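Local coordinates for periplasmic binding protein component of an ABC type zinc uptake transporter (PDB 1PQ4) that binds zinc in the periplasm and probably delivers it to the membrane components of an ABC-type zinc uptake transporter, at residues V7-P10 and P11-Y14; I184-L188 and P189-F193; A72-A75 and N76-L79. All blocks are in the same frame, centred on the assembly; numbering follows the deposited sequence.

Contact 1. Residues V7-P10 and P11-Y14; sequences VSIP and PQQY
The chain passes here from strand 3-7 of the four-stranded parallel sheet into helix 10-20, and Val7, Ile9 and Pro10 meet the first helical turn through Gln12 and Gln13. The backbone starts the winding: Gln12 N donates to Ile9 O at 2.9 Å and Gln13 N to Pro10 O at 2.8 Å. Pro10 and Pro11 suit this place, since residues in a first helical turn need give no N-H to an earlier carbonyl. Their rings lie side by side and point the same way.

Gln12 is the side chain that reaches back. Its CG lies opposite the carbonyl carbon (chi1 -73°) and the chain stays extended beyond it, which carries the amide past Val7, the two running in opposite directions with Val7 CB 3.6 Å from Gln12 CB. As modelled, Gln12 OE1 accepts from Ile9 N at 3.0 Å and only weakly from Ser8 N, though the position of this oxygen is doubtful. The Ile9 side chain crosses that of Gln12 obliquely, its CG1 4.0 Å from Gln12 CG, while Ile9 CD1 lies 3.9 Å from Pro11 CD.

The Ile9 side chain is about 8 Å from the bound zinc ion. Ser8 OG is hydrogen-bonded to Glu63 and Tyr55. Val7, Pro10 and Gln13 pack on strand 24-28, and Pro11 and Tyr14 touch the start of helix 273-288.

Contact 2. Residues I184-L188 and P189-F193; sequences ILQPL and PQRKF
Leaving helix 160-185, the backbone makes a type I beta turn from Leu185 to Leu188 and then doubles back through Pro189 and Gln190 toward strand 192-195, so that Arg191 faces the carbonyl groups of the turn. This is a helix-to-strand connection closed by an arginine that binds main-chain oxygens. Arg191 bends at chi2 (108°) and again at chi3, which brings the edge of its guanidinium to the carbonyls of the turn.

Two nitrogens, NE and NH2, take hold of Leu188 O side-on. Arg191 NH2 reaches Leu188 O at 2.9 Å on a lone pair, and Arg191 NE reaches the same oxygen at 3.1 Å; this oxygen sits almost in the guanidinium plane. Arg191 NH2 also donates to Leu185 O at 2.6 Å, in the plane of that carbonyl. Gln186 O lies 3.0 Å from Arg191 NH2 as well, but the angle is too poor for a bond. With several carbonyl dipoles turned to it at the end of a helix, the positive charge is probably stabilised.

Leu188 crosses the arginine at about a right angle, its CB 3.4 Å from Arg191 NH2. The other terminal nitrogen, NH1, is hydrogen-bonded to Asn208 O, linking the turn to the approach to strand 210-213. Helix 273-288 lies against Ile184 and Leu185. Next along the chain, Gln190 folds back beside its own backbone, and Gln190 OE1 accepts Lys192 N at 2.9 Å on a lone pair.

Contact 3. Residues A72-A75 and N76-L79; sequences AANA and NMKL
Asn74, the first residue to leave helical angles after helix 67-73, turns its side chain into the bend and meets both Asn76 and Met77. Its CB rests 4.0 Å from Met77 SD, beside the extended methionine chain that crosses it obliquely. CG stands anti to the backbone N (chi1 -167°), and this brings Asn74 CG 3.9 Å from Met77 CB. At the tip the two amide atoms part. Asn74 OD1 accepts Asn76 N at 3.0 Å, with the donor tilted 29° from the carbonyl plane, and weakly accepts Met77 N at 3.3 Å. Asn74 ND2 passes 3.8 Å from Met77 CB and is hydrogen-bonded to Leu49 O, outside the bend. Together with the OD1 bonds, that outside bond probably holds the rotation of the amide, keeping its oxygen toward the two N-H groups.

The main chain closes the other side through a water molecule, which donates to Asn74 O and to Met77 O, 2.8 Å from each. Putting a leucine at Asn74 would probably leave Asn76 N and Leu49 O without their partners and let the bend between helix and strand move more freely. Met77, buried, goes on to touch Leu70 of the helix and Tyr55 of strand 54-57.

Bonding from OD1 to the N-H two residues on makes this an Asx turn, here placed where helix 67-73 hands over to strand 78-81 in the beta-alpha-beta crossover that starts from strand 54-57.

In the fold
Along the chain the order is contact 1, contact 3, contact 2. Contacts 1 and 3, with centres about 18 Å apart, belong to the same four-stranded parallel sheet: contact 1 follows strand 3-7 on the inside, contact 3 leads into the outermost strand 78-81, and strand 54-57 lies between. Contact 2 leads into strand 192-195, which pairs with 210-213; its centre is about 29 Å from that of contact 1 and 44 Å from that of contact 3, with which it lies on opposite sides of the chain's centre. Helix 273-288 touches both contacts 1 and 2. Only contact 1 comes near the zinc held by His37, His133 and His197. As in relatives of this family, the metal probably sits between two lobes.

Contact 1. Residues V7-P10 and P11-Y14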
loop_
_atom_site.group_PDB
_atom_site.type_symbol
_atom_site.label_atom_id
_atom_site.label_comp_id
_atom_site.label_asym_id
_atom_site.label_seq_id
_atom_site.Cartn_x
_atom_site.Cartn_y
_atom_site.Cartn_z
ATOM N N VAL A 7 10.816 8.285 -3.151
ATOM C CA VAL A 7 10.050 7.374 -2.320
ATOM C C VAL A 7 10.014 6.014 -3.023
ATOM O O VAL A 7 10.311 5.921 -4.214
ATOM C CB VAL A 7 8.603 7.864 -2.095
ATOM C CG1 VAL A 7 8.633 9.277 -1.458
ATOM C CG2 VAL A 7 7.857 7.874 -3.442
ATOM N N SER A 8 9.646 4.981 -2.286
ATOM C CA SER A 8 9.605 3.641 -2.860
ATOM C C SER A 8 8.450 3.371 -3.812
ATOM O O SER A 8 8.665 2.892 -4.911
ATOM C CB SER A 8 9.564 2.594 -1.746
ATOM O OG SER A 8 10.807 2.543 -1.057
ATOM N N ILE A 9 7.230 3.746 -3.425
ATOM C CA ILE A 9 6.077 3.383 -4.275
ATOM C C ILE A 9 5.169 4.552 -4.538
ATOM O O ILE A 9 5.170 5.529 -3.782
ATOM C CB ILE A 9 5.301 2.200 -3.638
ATOM C CG1 ILE A 9 4.973 2.523 -2.167
ATOM C CG2 ILE A 9 6.142 0.941 -3.685
ATOM C CD1 ILE A 9 3.876 1.657 -1.552
ATOM N N PRO A 10 4.372 4.480 -5.632
ATOM C CA PRO A 10 3.470 5.573 -6.002
ATOM C C PRO A 10 2.594 6.173 -4.901
ATOM O O PRO A 10 2.508 7.395 -4.808
ATOM C CB PRO A 10 2.621 4.979 -7.200
ATOM C CG PRO A 10 3.645 3.929 -7.802
ATOM C CD PRO A 10 4.268 3.330 -6.549
ATOM N N PRO A 11 1.948 5.338 -4.065
ATOM C CA PRO A 11 1.102 5.937 -3.010
ATOM C C PRO A 11 1.887 6.930 -2.129
ATOM O O PRO A 11 1.336 7.900 -1.619
ATOM C CB PRO A 11 0.661 4.729 -2.195
ATOM C CG PRO A 11 0.725 3.605 -3.151
ATOM C CD PRO A 11 1.879 3.866 -4.024
ATOM N N GLN A 12 3.176 6.666 -1.934
ATOM C CA GLN A 12 3.969 7.565 -1.097
ATOM C C GLN A 12 4.133 8.912 -1.746
ATOM O O GLN A 12 4.378 9.903 -1.072
ATOM C CB GLN A 12 5.342 6.961 -0.821
ATOM C CG GLN A 12 5.283 5.828 0.143
ATOM C CD GLN A 12 6.672 5.254 0.337
ATOM O OE1 GLN A 12 7.266 4.755 -0.630
ATOM N NE2 GLN A 12 7.201 5.338 1.576
ATOM N N GLN A 13 3.977 8.986 -3.064
ATOM C CA GLN A 13 4.138 10.281 -3.690
ATOM C C GLN A 13 2.923 11.118 -3.293
ATOM O O GLN A 13 3.006 12.336 -3.183
ATOM C CB GLN A 13 4.185 10.099 -5.222
ATOM C CG GLN A 13 4.271 11.382 -5.992
ATOM C CD GLN A 13 2.928 11.882 -6.457
ATOM O OE1 GLN A 13 2.765 13.064 -6.761
ATOM N NE2 GLN A 13 1.966 11.003 -6.524
ATOM N N TYR A 14 1.778 10.449 -3.156
ATOM C CA TYR A 14 0.555 11.135 -2.751
ATOM C C TYR A 14 0.773 11.743 -1.321
ATOM O O TYR A 14 0.434 12.895 -1.054
ATOM C CB TYR A 14 -0.593 10.128 -2.712
ATOM C CG TYR A 14 -1.939 10.714 -2.328
ATOM C CD1 TYR A 14 -2.779 11.283 -3.299
ATOM C CD2 TYR A 14 -2.362 10.722 -1.000
ATOM C CE1 TYR A 14 -3.995 11.839 -2.955
ATOM C CE2 TYR A 14 -3.597 11.303 -0.623
ATOM C CZ TYR A 14 -4.395 11.852 -1.629
ATOM O OH TYR A 14 -5.582 12.436 -1.329
#

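Contact 2. Residues I184-L188 and P189-F193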
loop_
_atom_site.group_PDB
_atom_site.type_symbol
_atom_site.label_atom_id
_atom_site.label_comp_id
_atom_site.label_asym_id
_atom_site.label_seq_id
_atom_site.Cartn_x
_atom_site.Cartn_y
_atom_site.Cartn_z
ATOM N N ILE A 184 -19.228 3.036 4.221
ATOM C CA ILE A 184 -19.395 2.137 3.081
ATOM C C ILE A 184 -19.344 0.673 3.512
ATOM O O ILE A 184 -20.169 -0.124 3.083
ATOM C CB ILE A 184 -18.276 2.397 2.022
ATOM C CG1 ILE A 184 -18.458 3.800 1.454
ATOM C CG2 ILE A 184 -18.267 1.299 0.925
ATOM C CD1 ILE A 184 -17.244 4.345 0.711
ATOM N N LEU A 185 -18.399 0.311 4.388
ATOM C CA LEU A 185 -18.222 -1.091 4.761
ATOM C C LEU A 185 -18.937 -1.633 5.987
ATOM O O LEU A 185 -19.094 -2.839 6.111
ATOM C CB LEU A 185 -16.710 -1.375 4.955
ATOM C CG LEU A 185 -15.666 -1.725 3.888
ATOM C CD1 LEU A 185 -16.262 -1.820 2.533
ATOM C CD2 LEU A 185 -14.484 -0.764 3.952
ATOM N N GLN A 186 -19.367 -0.796 6.916
ATOM C CA GLN A 186 -19.975 -1.407 8.101
ATOM C C GLN A 186 -21.250 -2.246 7.946
ATOM O O GLN A 186 -21.397 -3.243 8.648
ATOM C CB GLN A 186 -20.177 -0.376 9.218
ATOM C CG GLN A 186 -18.851 0.160 9.827
ATOM C CD GLN A 186 -17.698 -0.879 9.905
ATOM O OE1 GLN A 186 -17.116 -1.271 8.880
ATOM N NE2 GLN A 186 -17.367 -1.310 11.126
ATOM N N PRO A 187 -22.134 -1.918 6.978
ATOM C CA PRO A 187 -23.364 -2.711 6.846
ATOM C C PRO A 187 -23.291 -4.060 6.126
ATOM O O PRO A 187 -24.253 -4.791 6.114
ATOM C CB PRO A 187 -24.319 -1.729 6.158
ATOM C CG PRO A 187 -23.405 -1.015 5.191
ATOM C CD PRO A 187 -22.128 -0.792 6.021
ATOM N N LEU A 188 -22.163 -4.399 5.531
ATOM C CA LEU A 188 -22.065 -5.675 4.835
ATOM C C LEU A 188 -22.264 -6.881 5.728
ATOM O O LEU A 188 -21.661 -6.986 6.777
ATOM C CB LEU A 188 -20.710 -5.781 4.166
ATOM C CG LEU A 188 -20.331 -4.533 3.345
ATOM C CD1 LEU A 188 -19.008 -4.807 2.640
ATOM C CD2 LEU A 188 -21.437 -4.198 2.328
ATOM N N PRO A 189 -23.138 -7.818 5.331
ATOM C CA PRO A 189 -23.340 -9.013 6.166
ATOM C C PRO A 189 -22.195 -9.960 5.858
ATOM O O PRO A 189 -21.814 -10.745 6.701
ATOM C CB PRO A 189 -24.669 -9.606 5.651
ATOM C CG PRO A 189 -25.308 -8.483 4.870
ATOM C CD PRO A 189 -24.127 -7.762 4.239
ATOM N N GLN A 190 -21.678 -9.897 4.631
ATOM C CA GLN A 190 -20.579 -10.746 4.184
ATOM C C GLN A 190 -19.309 -9.916 4.396
ATOM O O GLN A 190 -19.117 -8.839 3.806
ATOM C CB GLN A 190 -20.750 -11.130 2.699
ATOM C CG GLN A 190 -19.570 -11.925 2.070
ATOM C CD GLN A 190 -19.199 -13.170 2.869
ATOM O OE1 GLN A 190 -18.300 -13.144 3.706
ATOM N NE2 GLN A 190 -19.905 -14.271 2.615
ATOM N N ARG A 191 -18.443 -10.412 5.256
ATOM C CA ARG A 191 -17.230 -9.659 5.571
ATOM C C ARG A 191 -15.994 -10.173 4.848
ATOM O O ARG A 191 -14.926 -9.572 4.889
ATOM C CB ARG A 191 -16.973 -9.769 7.071
ATOM C CG ARG A 191 -16.776 -8.480 7.727
ATOM C CD ARG A 191 -17.970 -8.152 8.560
ATOM N NE ARG A 191 -18.835 -7.163 7.965
ATOM C CZ ARG A 191 -18.544 -5.880 7.760
ATOM N NH1 ARG A 191 -17.372 -5.334 8.067
ATOM N NH2 ARG A 191 -19.500 -5.111 7.299
ATOM N N LYS A 192 -16.149 -11.285 4.169
ATOM C CA LYS A 192 -15.028 -11.920 3.489
ATOM C C LYS A 192 -14.839 -11.475 2.042
ATOM O O LYS A 192 -15.834 -11.189 1.369
ATOM C CB LYS A 192 -15.265 -13.429 3.515
ATOM C CG LYS A 192 -15.490 -13.968 4.921
ATOM C CD LYS A 192 -15.704 -15.484 4.939
ATOM C CE LYS A 192 -15.996 -15.951 6.366
ATOM N NZ LYS A 192 -15.989 -17.427 6.522
ATOM N N PHE A 193 -13.583 -11.354 1.575
ATOM C CA PHE A 193 -13.334 -11.040 0.140
ATOM C C PHE A 193 -12.091 -11.823 -0.281
ATOM O O PHE A 193 -11.189 -12.062 0.520
ATOM C CB PHE A 193 -13.215 -9.529 -0.195
ATOM C CG PHE A 193 -12.048 -8.816 0.445
ATOM C CD1 PHE A 193 -10.983 -8.381 -0.333
ATOM C CD2 PHE A 193 -12.035 -8.537 1.831
ATOM C CE1 PHE A 193 -9.920 -7.675 0.229
ATOM C CE2 PHE A 193 -10.958 -7.819 2.421
ATOM C CZ PHE A 193 -9.906 -7.390 1.612
#

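Contact 3. Residues A72-A75 and N76-L79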
loop_
_atom_site.group_PDB
_atom_site.type_symbol
_atom_site.label_atom_id
_atom_site.label_comp_id
_atom_site.label_asym_id
_atom_site.label_seq_id
_atom_site.Cartn_x
_atom_site.Cartn_y
_atom_site.Cartn_z
ATOM N N ALA A 72 24.713 3.014 -0.912
ATOM C CA ALA A 72 25.929 3.146 -1.704
ATOM C C ALA A 72 25.746 4.175 -2.810
ATOM O O ALA A 72 26.709 4.858 -3.211
ATOM C CB ALA A 72 26.283 1.798 -2.323
ATOM N N ALA A 73 24.527 4.300 -3.326
ATOM C CA ALA A 73 24.294 5.257 -4.420
ATOM C C ALA A 73 24.324 6.718 -3.939
ATOM O O ALA A 73 24.624 7.662 -4.700
ATOM C CB ALA A 73 22.940 4.946 -5.105
ATOM N N ASN A 74 24.001 6.910 -2.669
ATOM C CA ASN A 74 23.976 8.244 -2.093
ATOM C C ASN A 74 24.128 8.094 -0.601
ATOM O O ASN A 74 23.187 7.728 0.106
ATOM C CB ASN A 74 22.650 8.946 -2.400
ATOM C CG ASN A 74 22.711 10.436 -2.091
ATOM O OD1 ASN A 74 23.577 10.885 -1.334
ATOM N ND2 ASN A 74 21.786 11.207 -2.667
ATOM N N ALA A 75 25.320 8.383 -0.109
ATOM C CA ALA A 75 25.590 8.236 1.313
ATOM C C ALA A 75 25.161 9.444 2.117
ATOM O O ALA A 75 25.129 9.405 3.335
ATOM C CB ALA A 75 27.066 7.975 1.526
ATOM N N ASN A 76 24.802 10.513 1.432
ATOM C CA ASN A 76 24.402 11.719 2.117
ATOM C C ASN A 76 22.904 11.838 2.365
ATOM O O ASN A 76 22.481 12.515 3.311
ATOM C CB ASN A 76 24.910 12.898 1.313
ATOM C CG ASN A 76 26.417 12.850 1.149
ATOM O OD1 ASN A 76 27.148 12.883 2.141
ATOM N ND2 ASN A 76 26.889 12.739 -0.101
ATOM N N MET A 77 22.100 11.167 1.550
ATOM C CA MET A 77 20.656 11.275 1.729
ATOM C C MET A 77 20.129 10.665 3.007
ATOM O O MET A 77 20.542 9.584 3.438
ATOM C CB MET A 77 19.902 10.684 0.545
ATOM C CG MET A 77 19.718 9.225 0.581
ATOM S SD MET A 77 18.889 8.665 -0.938
ATOM C CE MET A 77 19.105 6.960 -0.698
ATOM N N LYS A 78 19.185 11.367 3.605
ATOM C CA LYS A 78 18.583 10.904 4.833
ATOM C C LYS A 78 17.576 9.802 4.529
ATOM O O LYS A 78 16.755 9.933 3.623
ATOM C CB LYS A 78 17.863 12.075 5.537
ATOM N N LEU A 79 17.647 8.718 5.273
ATOM C CA LEU A 79 16.675 7.636 5.131
ATOM C C LEU A 79 15.575 7.888 6.158
ATOM O O LEU A 79 15.824 7.862 7.375
ATOM C CB LEU A 79 17.315 6.302 5.439
ATOM C CG LEU A 79 18.443 5.916 4.455
ATOM C CD1 LEU A 79 18.966 4.544 4.817
ATOM C CD2 LEU A 79 17.936 5.888 3.037
HETATM O O HOH W 1 21.725 7.291 2.447
#